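Local coordinates for protein adenylate cyclase (Hippeastrum hybrid cultivar, PDB 6YP4) that hydrolyses triphosphate in a CYTH-type tunnel, its dominant activity despite the adenylate cyclase name, and binds a non-hydrolysable GTP analogue there, at residues L146-D151 against E162-T167; H26-Q32 against R134-Y140. Residues are numbered along the deposited sequence.

Contact 1 of 2, residues L146-D151 against E162-T167. With GCP (phosphomethylphosphonic acid guanylate ester), chain B; GCP (phosphomethylphosphonic acid guanylate ester), chain C.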
loop_
_atom_site.group_PDB
_atom_site.type_symbol
_atom_site.label_atom_id
_atom_site.label_comp_id
_atom_site.label_asym_id
_atom_site.label_seq_id
_atom_site.Cartn_x
_atom_site.Cartn_y
_atom_site.Cartn_z
ATOM N N LEU A 146 -8.655 -0.218 7.693
ATOM C CA LEU A 146 -8.047 1.101 7.571
ATOM C C LEU A 146 -6.545 1.021 7.805
ATOM O O LEU A 146 -6.074 0.290 8.683
ATOM C CB LEU A 146 -8.676 2.066 8.583
ATOM C CG LEU A 146 -10.175 2.362 8.418
ATOM C CD1 LEU A 146 -10.760 3.022 9.675
ATOM C CD2 LEU A 146 -10.407 3.220 7.172
ATOM N N ILE A 147 -5.796 1.782 7.008
ATOM C CA ILE A 147 -4.338 1.807 7.040
ATOM C C ILE A 147 -3.916 3.087 7.746
ATOM O O ILE A 147 -4.236 4.187 7.280
ATOM C CB ILE A 147 -3.741 1.743 5.624
ATOM C CG1 ILE A 147 -4.120 0.422 4.918
ATOM C CG2 ILE A 147 -2.250 2.001 5.656
ATOM C CD1 ILE A 147 -3.451 -0.777 5.528
ATOM N N LEU A 148 -3.204 2.944 8.860
ATOM C CA LEU A 148 -2.642 4.078 9.596
ATOM C C LEU A 148 -1.151 4.190 9.324
ATOM O O LEU A 148 -0.436 3.181 9.313
ATOM C CB LEU A 148 -2.865 3.919 11.099
ATOM C CG LEU A 148 -4.282 3.674 11.625
ATOM C CD1 LEU A 148 -4.226 3.414 13.117
ATOM C CD2 LEU A 148 -5.240 4.819 11.306
ATOM N N GLU A 149 -0.678 5.423 9.113
ATOM C CA GLU A 149 0.732 5.700 8.863
ATOM C C GLU A 149 1.230 6.648 9.939
ATOM O O GLU A 149 0.741 7.780 10.035
ATOM C CB GLU A 149 0.948 6.317 7.482
ATOM C CG GLU A 149 0.828 5.336 6.329
ATOM C CD GLU A 149 0.239 5.988 5.101
ATOM O OE1 GLU A 149 -0.967 6.290 5.128
ATOM O OE2 GLU A 149 0.979 6.218 4.122
ATOM N N LEU A 150 2.175 6.180 10.752
ATOM C CA LEU A 150 2.749 6.945 11.853
ATOM C C LEU A 150 4.146 7.378 11.429
ATOM O O LEU A 150 5.016 6.533 11.186
ATOM C CB LEU A 150 2.789 6.086 13.117
ATOM C CG LEU A 150 3.275 6.701 14.427
ATOM C CD1 LEU A 150 2.282 7.754 14.924
ATOM C CD2 LEU A 150 3.493 5.629 15.487
ATOM N N ASP A 151 4.362 8.687 11.331
ATOM C CA ASP A 151 5.558 9.235 10.714
ATOM C C ASP A 151 6.455 9.897 11.754
ATOM O O ASP A 151 5.975 10.546 12.685
ATOM C CB ASP A 151 5.200 10.268 9.637
ATOM C CG ASP A 151 4.654 9.641 8.362
ATOM O OD1 ASP A 151 5.038 8.485 8.007
ATOM O OD2 ASP A 151 3.864 10.341 7.688
ATOM N N GLU A 162 3.518 12.568 13.087
ATOM C CA GLU A 162 2.132 12.636 12.665
ATOM C C GLU A 162 1.571 11.231 12.581
ATOM O O GLU A 162 2.310 10.245 12.459
ATOM C CB GLU A 162 1.930 13.305 11.300
ATOM C CG GLU A 162 2.608 14.634 11.105
ATOM C CD GLU A 162 2.682 15.023 9.643
ATOM O OE1 GLU A 162 1.619 15.073 8.995
ATOM O OE2 GLU A 162 3.802 15.242 9.147
ATOM N N ILE A 163 0.250 11.151 12.618
ATOM C CA ILE A 163 -0.453 9.941 12.204
ATOM C C ILE A 163 -1.496 10.323 11.160
ATOM O O ILE A 163 -2.150 11.367 11.276
ATOM C CB ILE A 163 -1.078 9.194 13.400
ATOM C CG1 ILE A 163 -1.663 7.853 12.903
ATOM C CG2 ILE A 163 -2.124 10.045 14.095
ATOM C CD1 ILE A 163 -1.574 6.729 13.898
ATOM N N GLU A 164 -1.629 9.490 10.119
ATOM C CA GLU A 164 -2.466 9.815 8.973
ATOM C C GLU A 164 -3.206 8.573 8.503
ATOM O O GLU A 164 -2.754 7.452 8.730
ATOM C CB GLU A 164 -1.644 10.387 7.819
ATOM C CG GLU A 164 -0.790 11.566 8.265
ATOM C CD GLU A 164 0.172 12.026 7.207
ATOM O OE1 GLU A 164 0.204 11.405 6.118
ATOM O OE2 GLU A 164 0.902 13.002 7.474
ATOM N N CYS A 165 -4.341 8.805 7.835
ATOM C CA CYS A 165 -5.223 7.737 7.368
ATOM C C CYS A 165 -5.937 8.170 6.093
ATOM O O CYS A 165 -6.722 9.122 6.110
ATOM C CB CYS A 165 -6.246 7.371 8.449
ATOM S SG CYS A 165 -7.277 5.965 7.976
ATOM N N GLU A 166 -5.687 7.454 4.995
ATOM C CA GLU A 166 -6.386 7.692 3.738
ATOM C C GLU A 166 -7.736 6.991 3.772
ATOM O O GLU A 166 -7.825 5.815 4.137
ATOM C CB GLU A 166 -5.548 7.182 2.557
ATOM C CG GLU A 166 -5.615 8.046 1.289
ATOM C CD GLU A 166 -6.801 7.712 0.394
ATOM O OE1 GLU A 166 -7.370 6.609 0.555
ATOM O OE2 GLU A 166 -7.157 8.550 -0.473
ATOM N N THR A 167 -8.787 7.706 3.387
ATOM C CA THR A 167 -10.124 7.151 3.525
ATOM C C THR A 167 -11.057 7.833 2.535
ATOM O O THR A 167 -10.788 8.938 2.055
ATOM C CB THR A 167 -10.634 7.322 4.955
ATOM O OG1 THR A 167 -11.967 6.810 5.070
ATOM C CG2 THR A 167 -10.615 8.807 5.344
HETATM P PG GCP B . 2.000 12.996 3.572
HETATM O O1G GCP B . 1.217 13.488 4.752
HETATM O O2G GCP B . 3.392 12.579 3.994
HETATM O O3G GCP B . 2.077 14.082 2.528
HETATM C C3B GCP B . 1.130 11.543 2.885
HETATM P PB GCP B . 2.043 10.973 1.376
HETATM O O1B GCP B . 2.541 12.118 0.542
HETATM O O2B GCP B . 3.155 10.023 1.748
HETATM O O3A GCP B . 0.927 10.149 0.494
HETATM P PA GCP B . 1.425 9.210 -0.760
HETATM O O1A GCP B . 0.451 9.455 -1.899
HETATM O O2A GCP B . 2.812 9.670 -1.156
HETATM O "O5'" GCP B . 1.481 7.591 -0.283
HETATM C "C5'" GCP B . 0.884 7.223 0.953
HETATM C "C4'" GCP B . -0.694 7.397 0.910
HETATM O "O4'" GCP B . -1.360 6.833 -0.382
HETATM C "C3'" GCP B . -1.212 6.731 1.870
HETATM O "O3'" GCP B . -2.258 7.508 2.504
HETATM C "C2'" GCP B . -1.766 5.282 1.233
HETATM O "O2'" GCP B . -3.056 4.863 1.817
HETATM C "C1'" GCP B . -1.820 5.377 -0.039
HETATM N N9 GCP B . -0.890 4.357 -0.669
HETATM C C8 GCP B . 0.349 4.704 -1.037
HETATM N N7 GCP B . 0.964 3.629 -1.565
HETATM C C5 GCP B . 0.096 2.606 -1.521
HETATM C C6 GCP B . 0.199 1.277 -1.928
HETATM O O6 GCP B . 1.205 0.882 -2.416
HETATM N N1 GCP B . -0.834 0.450 -1.769
HETATM C C2 GCP B . -1.987 0.904 -1.209
HETATM N N2 GCP B . -3.049 -0.092 -1.085
HETATM N N3 GCP B . -2.089 2.201 -0.810
HETATM C C4 GCP B . -1.046 3.051 -0.968
HETATM P PG GCP C . -6.433 -11.696 -2.731
HETATM O O1G GCP C . -7.702 -11.587 -3.522
HETATM O O2G GCP C . -5.269 -12.029 -3.638
HETATM O O3G GCP C . -6.588 -12.760 -1.673
HETATM C C3B GCP C . -6.123 -10.080 -1.939
HETATM P PB GCP C . -4.600 -10.223 -0.891
HETATM O O1B GCP C . -4.527 -11.536 -0.166
HETATM O O2B GCP C . -3.359 -9.963 -1.709
HETATM O O3A GCP C . -4.745 -9.030 0.230
HETATM P PA GCP C . -3.441 -8.619 1.142
HETATM O O1A GCP C . -3.946 -8.431 2.562
HETATM O O2A GCP C . -2.462 -9.773 1.090
HETATM O "O5'" GCP C . -2.712 -7.230 0.516
HETATM C "C5'" GCP C . -3.405 -6.484 -0.475
HETATM C "C4'" GCP C . -4.716 -5.811 0.116
HETATM O "O4'" GCP C . -4.506 -5.114 1.495
HETATM C "C3'" GCP C . -5.098 -4.881 -0.673
HETATM O "O3'" GCP C . -6.537 -4.930 -0.836
HETATM C "C2'" GCP C . -4.559 -3.428 -0.034
HETATM O "O2'" GCP C . -5.548 -2.341 -0.185
HETATM C "C1'" GCP C . -4.221 -3.606 1.185
HETATM N N9 GCP C . -2.747 -3.291 1.359
HETATM C C8 GCP C . -1.834 -4.269 1.319
HETATM N N7 GCP C . -0.613 -3.732 1.498
HETATM C C5 GCP C . -0.772 -2.408 1.650
HETATM C C6 GCP C . 0.140 -1.377 1.864
HETATM O O6 GCP C . 1.299 -1.616 1.941
HETATM N N1 GCP C . -0.289 -0.120 1.982
HETATM C C2 GCP C . -1.619 0.153 1.893
HETATM N N2 GCP C . -1.971 1.564 2.037
HETATM N N3 GCP C . -2.511 -0.853 1.682
HETATM C C4 GCP C . -2.085 -2.133 1.562
HETATM O O HOH W 1 -6.855 3.292 4.981
HETATM O O HOH W 2 -3.554 5.587 5.081
#

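Contact 2 of 2, residues H26-Q32 against R134-Y140. With GCP (phosphomethylphosphonic acid guanylate ester), chain B.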
loop_
_atom_site.group_PDB
_atom_site.type_symbol
_atom_site.label_atom_id
_atom_site.label_comp_id
_atom_site.label_asym_id
_atom_site.label_seq_id
_atom_site.Cartn_x
_atom_site.Cartn_y
_atom_site.Cartn_z
ATOM N N HIS A 26 0.834 -3.871 13.482
ATOM C CA HIS A 26 1.963 -3.434 12.681
ATOM C C HIS A 26 2.111 -4.278 11.420
ATOM O O HIS A 26 2.138 -5.515 11.480
ATOM C CB HIS A 26 3.235 -3.513 13.512
ATOM C CG HIS A 26 4.460 -3.123 12.755
ATOM N ND1 HIS A 26 5.325 -4.045 12.210
ATOM C CD2 HIS A 26 4.971 -1.902 12.460
ATOM C CE1 HIS A 26 6.317 -3.411 11.611
ATOM N NE2 HIS A 26 6.121 -2.107 11.742
ATOM N N LEU A 27 2.243 -3.602 10.285
ATOM C CA LEU A 27 2.471 -4.231 8.991
ATOM C C LEU A 27 3.896 -4.068 8.488
ATOM O O LEU A 27 4.479 -5.032 7.997
ATOM C CB LEU A 27 1.511 -3.648 7.944
ATOM C CG LEU A 27 1.680 -4.160 6.509
ATOM C CD1 LEU A 27 1.401 -5.655 6.460
ATOM C CD2 LEU A 27 0.783 -3.436 5.528
ATOM N N LYS A 28 4.486 -2.875 8.587
ATOM C CA LYS A 28 5.837 -2.670 8.082
ATOM C C LYS A 28 6.343 -1.317 8.574
ATOM O O LYS A 28 5.555 -0.442 8.937
ATOM C CB LYS A 28 5.893 -2.725 6.544
ATOM C CG LYS A 28 5.012 -1.673 5.872
ATOM C CD LYS A 28 4.906 -1.892 4.361
ATOM C CE LYS A 28 4.046 -0.822 3.711
ATOM N NZ LYS A 28 4.246 -0.730 2.226
ATOM N N THR A 29 7.664 -1.155 8.563
ATOM C CA THR A 29 8.307 0.131 8.846
ATOM C C THR A 29 9.433 0.318 7.837
ATOM O O THR A 29 10.240 -0.595 7.648
ATOM C CB THR A 29 8.864 0.179 10.279
ATOM O OG1 THR A 29 7.793 -0.046 11.202
ATOM C CG2 THR A 29 9.597 1.557 10.595
ATOM N N HIS A 30 9.482 1.490 7.191
ATOM C CA HIS A 30 10.496 1.785 6.193
ATOM C C HIS A 30 11.003 3.218 6.320
ATOM O O HIS A 30 10.297 4.111 6.792
ATOM C CB HIS A 30 9.961 1.560 4.782
ATOM C CG HIS A 30 9.736 0.111 4.472
ATOM N ND1 HIS A 30 10.743 -0.716 4.024
ATOM C CD2 HIS A 30 8.643 -0.672 4.627
ATOM C CE1 HIS A 30 10.266 -1.941 3.876
ATOM N NE2 HIS A 30 8.993 -1.938 4.224
ATOM N N LEU A 31 12.222 3.410 5.820
ATOM C CA LEU A 31 12.914 4.692 5.761
ATOM C C LEU A 31 12.704 5.333 4.391
ATOM O O LEU A 31 12.868 4.672 3.363
ATOM C CB LEU A 31 14.406 4.472 6.026
ATOM C CG LEU A 31 15.307 5.681 5.855
ATOM C CD1 LEU A 31 14.902 6.702 6.891
ATOM C CD2 LEU A 31 16.753 5.276 6.037
ATOM N N GLN A 32 12.314 6.607 4.379
ATOM C CA GLN A 32 12.109 7.375 3.153
ATOM C C GLN A 32 13.040 8.579 3.140
ATOM O O GLN A 32 13.209 9.247 4.167
ATOM C CB GLN A 32 10.655 7.873 3.040
ATOM C CG GLN A 32 9.587 6.850 3.509
ATOM C CD GLN A 32 8.165 7.373 3.401
ATOM O OE1 GLN A 32 7.863 8.454 3.890
ATOM N NE2 GLN A 32 7.270 6.598 2.723
ATOM N N ARG A 134 14.135 13.458 5.485
ATOM C CA ARG A 134 14.057 12.039 5.799
ATOM C C ARG A 134 12.783 11.767 6.609
ATOM O O ARG A 134 12.295 12.642 7.331
ATOM C CB ARG A 134 15.323 11.622 6.583
ATOM C CG ARG A 134 15.359 10.238 7.237
ATOM C CD ARG A 134 16.553 10.137 8.220
ATOM N NE ARG A 134 16.927 8.759 8.567
ATOM C CZ ARG A 134 16.545 8.123 9.673
ATOM N NH1 ARG A 134 16.937 6.872 9.898
ATOM N NH2 ARG A 134 15.774 8.733 10.564
ATOM N N ASN A 135 12.233 10.561 6.478
ATOM C CA ASN A 135 11.040 10.219 7.248
ATOM C C ASN A 135 11.005 8.717 7.493
ATOM O O ASN A 135 11.257 7.932 6.573
ATOM C CB ASN A 135 9.766 10.683 6.521
ATOM C CG ASN A 135 8.478 10.367 7.290
ATOM O OD1 ASN A 135 8.153 11.024 8.289
ATOM N ND2 ASN A 135 7.709 9.386 6.794
ATOM N N VAL A 136 10.739 8.336 8.738
ATOM C CA VAL A 136 10.508 6.948 9.125
ATOM C C VAL A 136 9.006 6.736 9.228
ATOM O O VAL A 136 8.330 7.425 9.995
ATOM C CB VAL A 136 11.202 6.601 10.448
ATOM C CG1 VAL A 136 10.923 5.126 10.815
ATOM C CG2 VAL A 136 12.689 6.832 10.334
ATOM N N ARG A 137 8.477 5.778 8.466
ATOM C CA ARG A 137 7.040 5.548 8.404
ATOM C C ARG A 137 6.745 4.121 8.832
ATOM O O ARG A 137 7.236 3.172 8.212
ATOM C CB ARG A 137 6.490 5.808 6.995
ATOM C CG ARG A 137 5.071 5.262 6.766
ATOM C CD ARG A 137 4.456 5.892 5.529
ATOM N NE ARG A 137 4.349 7.354 5.635
ATOM C CZ ARG A 137 4.037 8.156 4.616
ATOM N NH1 ARG A 137 3.809 7.651 3.410
ATOM N NH2 ARG A 137 3.956 9.466 4.789
ATOM N N ALA A 138 5.931 3.986 9.878
ATOM C CA ALA A 138 5.429 2.717 10.378
ATOM C C ALA A 138 3.975 2.586 9.949
ATOM O O ALA A 138 3.185 3.512 10.160
ATOM C CB ALA A 138 5.566 2.653 11.908
ATOM N N VAL A 139 3.632 1.460 9.316
ATOM C CA VAL A 139 2.323 1.260 8.696
ATOM C C VAL A 139 1.558 0.211 9.484
ATOM O O VAL A 139 2.121 -0.818 9.871
ATOM C CB VAL A 139 2.439 0.823 7.220
ATOM C CG1 VAL A 139 1.062 0.795 6.537
ATOM C CG2 VAL A 139 3.404 1.715 6.473
ATOM N N TYR A 140 0.256 0.456 9.674
ATOM C CA TYR A 140 -0.624 -0.391 10.469
ATOM C C TYR A 140 -1.917 -0.631 9.704
ATOM O O TYR A 140 -2.470 0.299 9.108
ATOM C CB TYR A 140 -0.941 0.267 11.841
ATOM C CG TYR A 140 0.305 0.626 12.614
ATOM C CD1 TYR A 140 0.948 1.847 12.425
ATOM C CD2 TYR A 140 0.872 -0.287 13.496
ATOM C CE1 TYR A 140 2.107 2.152 13.115
ATOM C CE2 TYR A 140 2.028 -0.004 14.176
ATOM C CZ TYR A 140 2.631 1.225 14.000
ATOM O OH TYR A 140 3.788 1.485 14.677
HETATM P PG GCP B . 2.000 12.996 3.572
HETATM O O1G GCP B . 1.217 13.488 4.752
HETATM O O2G GCP B . 3.392 12.579 3.994
HETATM O O3G GCP B . 2.077 14.082 2.528
HETATM C C3B GCP B . 1.130 11.543 2.885
HETATM P PB GCP B . 2.043 10.973 1.376
HETATM O O1B GCP B . 2.541 12.118 0.542
HETATM O O2B GCP B . 3.155 10.023 1.748
HETATM O O3A GCP B . 0.927 10.149 0.494
HETATM P PA GCP B . 1.425 9.210 -0.760
HETATM O O1A GCP B . 0.451 9.455 -1.899
HETATM O O2A GCP B . 2.812 9.670 -1.156
HETATM O "O5'" GCP B . 1.481 7.591 -0.283
HETATM C "C5'" GCP B . 0.884 7.223 0.953
HETATM C "C4'" GCP B . -0.694 7.397 0.910
HETATM O "O4'" GCP B . -1.360 6.833 -0.382
HETATM C "C3'" GCP B . -1.212 6.731 1.870
HETATM O "O3'" GCP B . -2.258 7.508 2.504
HETATM C "C2'" GCP B . -1.766 5.282 1.233
HETATM O "O2'" GCP B . -3.056 4.863 1.817
HETATM C "C1'" GCP B . -1.820 5.377 -0.039
HETATM N N9 GCP B . -0.890 4.357 -0.669
HETATM C C8 GCP B . 0.349 4.704 -1.037
HETATM N N7 GCP B . 0.964 3.629 -1.565
HETATM C C5 GCP B . 0.096 2.606 -1.521
HETATM C C6 GCP B . 0.199 1.277 -1.928
HETATM O O6 GCP B . 1.205 0.882 -2.416
HETATM N N1 GCP B . -0.834 0.450 -1.769
HETATM C C2 GCP B . -1.987 0.904 -1.209
HETATM N N2 GCP B . -3.049 -0.092 -1.085
HETATM N N3 GCP B . -2.089 2.201 -0.810
HETATM C C4 GCP B . -1.046 3.051 -0.968
#

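Contact 1 of 2, residues L146-D151 against E162-T167
Leu148 lies against both Ile163 and Cys165 of the partner strand, its CB 4.2 Å from Ile163 CD1 and its CD2 4.0 Å from Cys165 CB; Leu150 continues this apolar face, with CD1 4.0 Å from Ile163 CB. The strands are antiparallel arms of a β-hairpin, their axes 4.7 Å apart at 155°. Two hydrogen-bonded pairs set the register: Glu149 N to Glu164 O and Glu164 N to Glu149 O are both 2.9 Å, while Asp151 N to Glu162 O is 2.8 Å and Glu162 N to Asp151 O 3.2 Å. Beyond Leu148 the strands splay and water takes over, one molecule linking Ile147 N (2.7 Å) to Glu166 O (2.8 Å), another joining Ile147 O, Glu166 N and Glu149 OE1. The other face is acidic: Glu149, Asp151, Glu162 and Glu164 all project from it, and Asp151 OD2 lies 4.0 Å from Glu164 OE2. Lys195, in salt bridges with Asp151, Glu162 and Glu164, and Arg137, in one with Asp151, offset part of this charge. Glu149, Glu164 and Glu166 line the nucleotide pocket; Glu164 OE1 comes within 2.7 Å of O1G of the chain B GCP. Such a charged lining facing the substrate is characteristic of the CYTH tunnel fold. On the apolar side, Leu148, Leu150 and Ile163 pack on helix 12-22 and Cys165 on helix 170-183, while strands 127-141 and 2-9 flank the hairpin in the sheet.

Contact 2 of 2, residues H26-Q32 against R134-Y140
The backbone amides of Leu27 and Lys28 both point at one acceptor, Val139 O: Leu27 N lies 2.8 Å from it, and Lys28 N makes a weak bond at 3.4 Å. This is a classic β-bulge, which shifts the register by one residue after the His26-Tyr140 pair. Beyond it the antiparallel ladder is regular, with Val139 N to Lys28 O at 2.7 Å, His30 N to Arg137 O and Arg137 N to His30 O each at 3.0 Å, and Gln32 N to Asn135 O and Asn135 N to Gln32 O each at 2.8 Å. Asn135 ND2 also donates to Gln32 OE1 (3.1 Å) and to Asp151, while its OD1 is met by Thr153. These strands form part of the curled antiparallel wall of the CYTH tunnel, and Arg137 belongs to its nucleotide-binding lining: NH1 and NH2 reach O2B of the chain B GCP at 3.0 and 3.2 Å, and NE is held by Asp151. Lys28 NZ donates to O6 of another GCP. On the side facing away from Arg137, His26 NE2 and Thr29 OG1 are hydrogen-bonded at 2.7 Å, and the His26 ring turns its edge to the face of Tyr140, centroids 5.6 Å apart. His26 ND1 is hydrogen-bonded to Glu84, and His30 NE2 to Glu85, of the second subunit; His30 ND1 is hydrogen-bonded to Asp57 of the same chain.

After strand 2-9 and helix 12-22, strand 26-39 supplies the first side of contact 2, which closes when segment 134-140 pairs with 26-32, 101 residues lying between them; that long loop contains strands 49-56, 61-73 and 76-86 and several helices. The chain then turns directly into strand 147-155, and contact 1 closes the short hairpin with strand 158-166. The two closures follow in series, neither nesting nor crossing. Strands 127-141 and 147-155 are neighbours in the sheet, so the contacts meet: Asp151 OD1 bridges to Arg137 NE at 2.7 Å, and Ile147 CG2 packs on Val139 CG1 at 3.6 Å. Together they join four adjacent strands and reach the chain B GCP, contact 2 through Arg137.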